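Local coordinates for protein glycerol-3-phosphate dehydrogenase [NAD(+)] 1 (Saccharomyces cerevisiae, PDB 4FGW) that interconverts dihydroxyacetone phosphate and glycerol 3-phosphate using NADH or NAD(+), driving the glycerol accumulation that protects yeast during hyperosmotic stress, at residues P131-C134 against S135-G139; S166-T169 against E170-I174. One frame throughout, in Å; residues are numbered along the deposited sequence.

Contact 1: residues P131-C134 against S135-G139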
ATOM      1  N   PRO A 131     -14.815  13.158 -26.520  1.00 75.03           N
ATOM      2  CA  PRO A 131     -14.770  13.573 -27.936  1.00 78.78           C
ATOM      3  C   PRO A 131     -15.860  14.579 -28.332  1.00 84.28           C
ATOM      4  O   PRO A 131     -15.598  15.422 -29.186  1.00 86.56           O
ATOM      5  CB  PRO A 131     -14.934  12.251 -28.701  1.00 82.44           C
ATOM      6  CG  PRO A 131     -14.488  11.200 -27.733  1.00 83.39           C
ATOM      7  CD  PRO A 131     -14.997  11.695 -26.415  1.00 75.46           C
ATOM      8  N   ARG A 132     -17.066  14.503 -27.707  1.00 79.29           N
ATOM      9  CA  ARG A 132     -18.183  15.424 -27.967  1.00 81.05           C
ATOM     10  C   ARG A 132     -17.855  16.837 -27.481  1.00 85.84           C
ATOM     11  O   ARG A 132     -17.979  17.796 -28.251  1.00 88.93           O
ATOM     12  CB  ARG A 132     -19.497  14.932 -27.319  1.00 76.78           C
ATOM     13  CG  ARG A 132     -20.630  15.936 -27.486  1.00 82.46           C
ATOM     14  CD  ARG A 132     -21.911  15.605 -26.773  1.00 84.67           C
ATOM     15  NE  ARG A 132     -22.848  16.718 -26.924  1.00 91.23           N
ATOM     16  CZ  ARG A 132     -24.169  16.595 -27.004  1.00110.55           C
ATOM     17  NH1 ARG A 132     -24.738  15.397 -26.939  1.00106.46           N
ATOM     18  NH2 ARG A 132     -24.935  17.671 -27.147  1.00 94.34           N
ATOM     19  N   ILE A 133     -17.471  16.946 -26.193  1.00 79.60           N
ATOM     20  CA  ILE A 133     -17.117  18.183 -25.492  1.00 79.11           C
ATOM     21  C   ILE A 133     -15.976  18.926 -26.199  1.00 86.52           C
ATOM     22  O   ILE A 133     -16.087  20.133 -26.417  1.00 88.87           O
ATOM     23  CB  ILE A 133     -16.886  17.904 -23.959  1.00 77.43           C
ATOM     24  CG1 ILE A 133     -18.196  18.061 -23.154  1.00 77.87           C
ATOM     25  CG2 ILE A 133     -15.813  18.795 -23.344  1.00 76.01           C
ATOM     26  CD1 ILE A 133     -19.327  16.997 -23.382  1.00 86.39           C
ATOM     27  N   CYS A 134     -14.929  18.188 -26.619  1.00 83.06           N
ATOM     28  CA  CYS A 134     -13.771  18.731 -27.328  1.00 84.88           C
ATOM     29  C   CYS A 134     -14.114  19.268 -28.702  1.00 93.43           C
ATOM     30  O   CYS A 134     -13.676  20.366 -29.041  1.00 96.87           O
ATOM     31  CB  CYS A 134     -12.647  17.706 -27.391  1.00 83.65           C
ATOM     32  SG  CYS A 134     -11.817  17.443 -25.813  1.00 82.38           S
ATOM     33  N   SER A 135     -14.906  18.506 -29.486  1.00 90.30           N
ATOM     34  CA  SER A 135     -15.359  18.879 -30.830  1.00 93.94           C
ATOM     35  C   SER A 135     -16.251  20.122 -30.789  1.00 98.09           C
ATOM     36  O   SER A 135     -16.207  20.941 -31.711  1.00102.19           O
ATOM     37  CB  SER A 135     -16.105  17.723 -31.480  1.00 98.29           C
ATOM     38  OG  SER A 135     -16.303  17.945 -32.867  1.00112.80           O
ATOM     39  N   GLN A 136     -16.981  20.292 -29.699  1.00 90.58           N
ATOM     40  CA  GLN A 136     -17.844  21.439 -29.502  1.00 91.36           C
ATOM     41  C   GLN A 136     -17.167  22.639 -28.936  1.00 94.78           C
ATOM     42  O   GLN A 136     -17.666  23.732 -29.038  1.00 96.74           O
ATOM     43  CB  GLN A 136     -18.931  21.090 -28.536  1.00 90.23           C
ATOM     44  CG  GLN A 136     -19.585  19.842 -28.869  1.00106.19           C
ATOM     45  CD  GLN A 136     -21.019  20.061 -29.138  1.00115.63           C
ATOM     46  OE1 GLN A 136     -21.868  19.444 -28.517  1.00103.61           O
ATOM     47  NE2 GLN A 136     -21.314  20.971 -30.055  1.00103.72           N
ATOM     48  N   LEU A 137     -16.058  22.425 -28.267  1.00 88.85           N
ATOM     49  CA  LEU A 137     -15.266  23.534 -27.734  1.00 88.50           C
ATOM     50  C   LEU A 137     -14.217  24.068 -28.719  1.00 96.37           C
ATOM     51  O   LEU A 137     -13.740  25.187 -28.528  1.00 97.57           O
ATOM     52  CB  LEU A 137     -14.643  23.203 -26.365  1.00 83.42           C
ATOM     53  CG  LEU A 137     -15.586  23.159 -25.154  1.00 85.12           C
ATOM     54  CD1 LEU A 137     -14.870  22.608 -23.944  1.00 80.38           C
ATOM     55  CD2 LEU A 137     -16.167  24.535 -24.831  1.00 89.36           C
ATOM     56  N   LYS A 138     -13.874  23.287 -29.774  1.00 94.85           N
ATOM     57  CA  LYS A 138     -12.898  23.676 -30.802  1.00 99.09           C
ATOM     58  C   LYS A 138     -13.239  25.050 -31.389  1.00109.26           C
ATOM     59  O   LYS A 138     -14.339  25.245 -31.920  1.00110.99           O
ATOM     60  CB  LYS A 138     -12.839  22.634 -31.936  1.00104.24           C
ATOM     61  CG  LYS A 138     -11.868  21.492 -31.697  1.00111.02           C
ATOM     62  CD  LYS A 138     -11.304  20.973 -33.016  1.00122.04           C
ATOM     63  CE  LYS A 138     -10.387  19.794 -32.811  1.00124.68           C
ATOM     64  NZ  LYS A 138      -9.738  19.364 -34.073  1.00135.67           N
ATOM     65  N   GLY A 139     -12.305  25.989 -31.244  1.00107.94           N
ATOM     66  CA  GLY A 139     -12.450  27.361 -31.725  1.00111.86           C
ATOM     67  C   GLY A 139     -13.320  28.237 -30.842  1.00114.47           C
ATOM     68  O   GLY A 139     -13.809  29.274 -31.299  1.00117.45           O
TER

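Contact 2: residues S166-T169 against E170-I174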
ATOM      1  N   SER A 166      -3.806  14.730 -22.660  1.00 66.99           N
ATOM      2  CA  SER A 166      -3.087  14.975 -23.914  1.00 71.17           C
ATOM      3  C   SER A 166      -4.058  15.096 -25.082  1.00 79.41           C
ATOM      4  O   SER A 166      -3.796  15.874 -26.003  1.00 82.96           O
ATOM      5  CB  SER A 166      -2.066  13.879 -24.193  1.00 75.12           C
ATOM      6  OG  SER A 166      -0.984  13.905 -23.277  1.00 81.72           O
ATOM      7  N   TYR A 167      -5.187  14.341 -25.039  1.00 75.34           N
ATOM      8  CA  TYR A 167      -6.241  14.396 -26.055  1.00 77.64           C
ATOM      9  C   TYR A 167      -6.846  15.802 -26.028  1.00 81.26           C
ATOM     10  O   TYR A 167      -7.011  16.408 -27.086  1.00 85.21           O
ATOM     11  CB  TYR A 167      -7.322  13.318 -25.804  1.00 77.60           C
ATOM     12  CG  TYR A 167      -8.466  13.335 -26.802  1.00 83.41           C
ATOM     13  CD1 TYR A 167      -8.335  12.737 -28.053  1.00 89.17           C
ATOM     14  CD2 TYR A 167      -9.683  13.941 -26.493  1.00 83.59           C
ATOM     15  CE1 TYR A 167      -9.383  12.753 -28.976  1.00 92.33           C
ATOM     16  CE2 TYR A 167     -10.739  13.961 -27.410  1.00 86.88           C
ATOM     17  CZ  TYR A 167     -10.588  13.357 -28.646  1.00 98.17           C
ATOM     18  OH  TYR A 167     -11.621  13.376 -29.554  1.00103.37           O
ATOM     19  N   ILE A 168      -7.127  16.330 -24.813  1.00 73.70           N
ATOM     20  CA  ILE A 168      -7.669  17.677 -24.584  1.00 73.41           C
ATOM     21  C   ILE A 168      -6.716  18.738 -25.177  1.00 80.52           C
ATOM     22  O   ILE A 168      -7.167  19.614 -25.913  1.00 83.12           O
ATOM     23  CB  ILE A 168      -7.995  17.909 -23.076  1.00 72.02           C
ATOM     24  CG1 ILE A 168      -9.192  17.037 -22.631  1.00 69.35           C
ATOM     25  CG2 ILE A 168      -8.230  19.407 -22.758  1.00 73.77           C
ATOM     26  CD1 ILE A 168      -9.381  16.861 -21.110  1.00 68.77           C
ATOM     27  N   THR A 169      -5.405  18.616 -24.890  1.00 76.84           N
ATOM     28  CA  THR A 169      -4.360  19.509 -25.390  1.00 79.37           C
ATOM     29  C   THR A 169      -4.275  19.451 -26.912  1.00 88.93           C
ATOM     30  O   THR A 169      -4.244  20.503 -27.553  1.00 91.86           O
ATOM     31  CB  THR A 169      -3.025  19.228 -24.670  1.00 81.55           C
ATOM     32  OG1 THR A 169      -3.195  19.502 -23.275  1.00 73.34           O
ATOM     33  CG2 THR A 169      -1.873  20.076 -25.200  1.00 80.73           C
ATOM     34  N   GLU A 170      -4.275  18.239 -27.499  1.00 86.50           N
ATOM     35  CA  GLU A 170      -4.199  18.133 -28.953  1.00 91.06           C
ATOM     36  C   GLU A 170      -5.481  18.529 -29.704  1.00 95.77           C
ATOM     37  O   GLU A 170      -5.399  18.897 -30.875  1.00 99.06           O
ATOM     38  CB  GLU A 170      -3.555  16.817 -29.431  1.00 93.58           C
ATOM     39  CG  GLU A 170      -4.412  15.566 -29.319  1.00105.41           C
ATOM     40  CD  GLU A 170      -4.046  14.499 -30.335  1.00135.92           C
ATOM     41  OE1 GLU A 170      -3.598  13.409 -29.914  1.00130.81           O
ATOM     42  OE2 GLU A 170      -4.177  14.764 -31.553  1.00135.17           O
ATOM     43  N   GLU A 171      -6.650  18.508 -29.017  1.00 88.89           N
ATOM     44  CA  GLU A 171      -7.931  18.911 -29.614  1.00 90.14           C
ATOM     45  C   GLU A 171      -8.263  20.383 -29.340  1.00 93.80           C
ATOM     46  O   GLU A 171      -8.988  20.985 -30.120  1.00 96.40           O
ATOM     47  CB  GLU A 171      -9.100  18.018 -29.135  1.00 88.57           C
ATOM     48  CG  GLU A 171      -9.049  16.563 -29.579  1.00 96.24           C
ATOM     49  CD  GLU A 171      -9.080  16.283 -31.068  1.00111.57           C
ATOM     50  OE1 GLU A 171      -8.131  15.630 -31.558  1.00101.39           O
ATOM     51  OE2 GLU A 171     -10.060  16.680 -31.738  1.00108.69           O
ATOM     52  N   LEU A 172      -7.761  20.957 -28.231  1.00 87.64           N
ATOM     53  CA  LEU A 172      -8.080  22.342 -27.868  1.00 87.82           C
ATOM     54  C   LEU A 172      -6.915  23.339 -27.907  1.00 92.42           C
ATOM     55  O   LEU A 172      -7.156  24.547 -27.989  1.00 93.43           O
ATOM     56  CB  LEU A 172      -8.838  22.402 -26.523  1.00 83.93           C
ATOM     57  CG  LEU A 172     -10.136  21.574 -26.420  1.00 86.47           C
ATOM     58  CD1 LEU A 172     -10.657  21.554 -25.010  1.00 82.29           C
ATOM     59  CD2 LEU A 172     -11.217  22.098 -27.369  1.00 92.72           C
ATOM     60  N   GLY A 173      -5.681  22.833 -27.865  1.00 88.64           N
ATOM     61  CA  GLY A 173      -4.471  23.658 -27.884  1.00 90.61           C
ATOM     62  C   GLY A 173      -4.166  24.308 -26.546  1.00 91.75           C
ATOM     63  O   GLY A 173      -3.389  25.265 -26.471  1.00 93.39           O
ATOM     64  N   ILE A 174      -4.771  23.784 -25.475  1.00 84.16           N
ATOM     65  CA  ILE A 174      -4.620  24.310 -24.114  1.00 81.09           C
ATOM     66  C   ILE A 174      -3.814  23.376 -23.226  1.00 81.75           C
ATOM     67  O   ILE A 174      -3.918  22.158 -23.391  1.00 80.02           O
ATOM     68  CB  ILE A 174      -6.008  24.684 -23.502  1.00 82.26           C
ATOM     69  CG1 ILE A 174      -6.944  23.441 -23.344  1.00 79.05           C
ATOM     70  CG2 ILE A 174      -6.674  25.815 -24.325  1.00 86.59           C
ATOM     71  CD1 ILE A 174      -8.256  23.691 -22.588  1.00 79.87           C
TER

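Contact 1: residues P131-C134 against S135-G139
Helix 130-137, the helical arm of a beta-alpha-beta crossover in the Rossmann-type NAD-binding domain, pairs R132 with Q136 and I133 with L137 down to its C-terminal end. The R132 chain leaves with CG anti to the backbone N (chi1 175°) and stays extended as far as NE, which carries NE outward from the helix, beside the Q136 amide. There NE gives a weak hydrogen bond to Q136 OE1 at 3.3 Å. The guanidinium and amide planes stand 41° apart, and OE1 approaches the guanidinium obliquely; the Q136 side chain is modelled too close to R132 O, so its bend at the second torsion is doubtful. On the adjoining, buried side of the helix, the I133 and L137 side chains run side by side and point the same way, with I133 CG2 4.0 Å from L137 CD1. The backbone begins regularly: S135 N donates to P131 O at 3.2 Å, the N-H...O angle being 156°. It ends less well, for C134 O takes two weak bonds, from K138 N at 3.0 Å and from L137 N at 3.2 Å, just where K138 turns out of the helix. R132, on the exposed side, comes near F73, which by similarity binds NAD(+); the buried I133 lies close to F129, assigned the same role. I133 and L137 face inward onto F123 of strand 120-123, and L137 also meets L111 and V115 of helix 111-115. C134 turns to Y167 and E171 of helix 164-172.

Contact 2: residues S166-T169 against E170-I174
From S166 to G173 the backbone is held by successive i to i+4 hydrogen bonds, among them E170 N to S166 O, L172 N to I168 O and, at the end, G173 N to T169 O at 2.8 Å, after which G173 leaves the helix with positive phi. On one side E171 lies over the Y167 ring. With its CG anti to the backbone N (chi1 179°), the tyrosine swings its ring forward along the helix, and E171 CG settles above the ring centre in a CH-pi contact, 3.7 Å from the centroid and 14° off the normal. Bent at its second torsion, the glutamate carries its carboxylate over the CE1-CZ-OH margin of the ring, the two planes 14° apart. This is the C-terminal part of helix 164-172, the helix that leads into strand 175-180 of the Rossmann-type sheet, and its inward side is apolar: I168 CG2 packs 3.9 Å from L172 CD1 and 4.3 Å from I174 CG1. I168 and L172 both reach F123 of strand 120-123, while I174 meets A147 of strand 146-149. Beyond the glycine the chain folds back across the last turn. T169 OG1 donates to I174 O at 2.8 Å, lying in the carbonyl plane, and T169 CA adds a C-H...O contact to the same oxygen. The threonine hydroxyl is also hydrogen-bonded to S165 O of the preceding turn, so its single hydrogen is probably divided between two carbonyls.

Contact 1 closes helix 130-137 and contact 2, later in the chain, closes helix 164-172; their centres are 10 Å apart. The two helices are neighbours against the sheet of the NAD-binding domain, and F123 is touched from both. Helix 130-137 links strands 120-123 and 146-149; helix 164-172 comes after the hairpin 155-157/160-162 and leads into strand 175-180. They also meet directly: L137 packs on L172, and P131 CA lies 3.5 Å from Y167 OH. At the margin, K138 NZ and E171 OE2 form a long, weak salt bridge at 3.6 Å. Contact 1 adjoins F73 and F129, which probably bind NAD(+); in contact 2, on the neighbouring helix, the Y167 side chain is about 10 Å from that of F129.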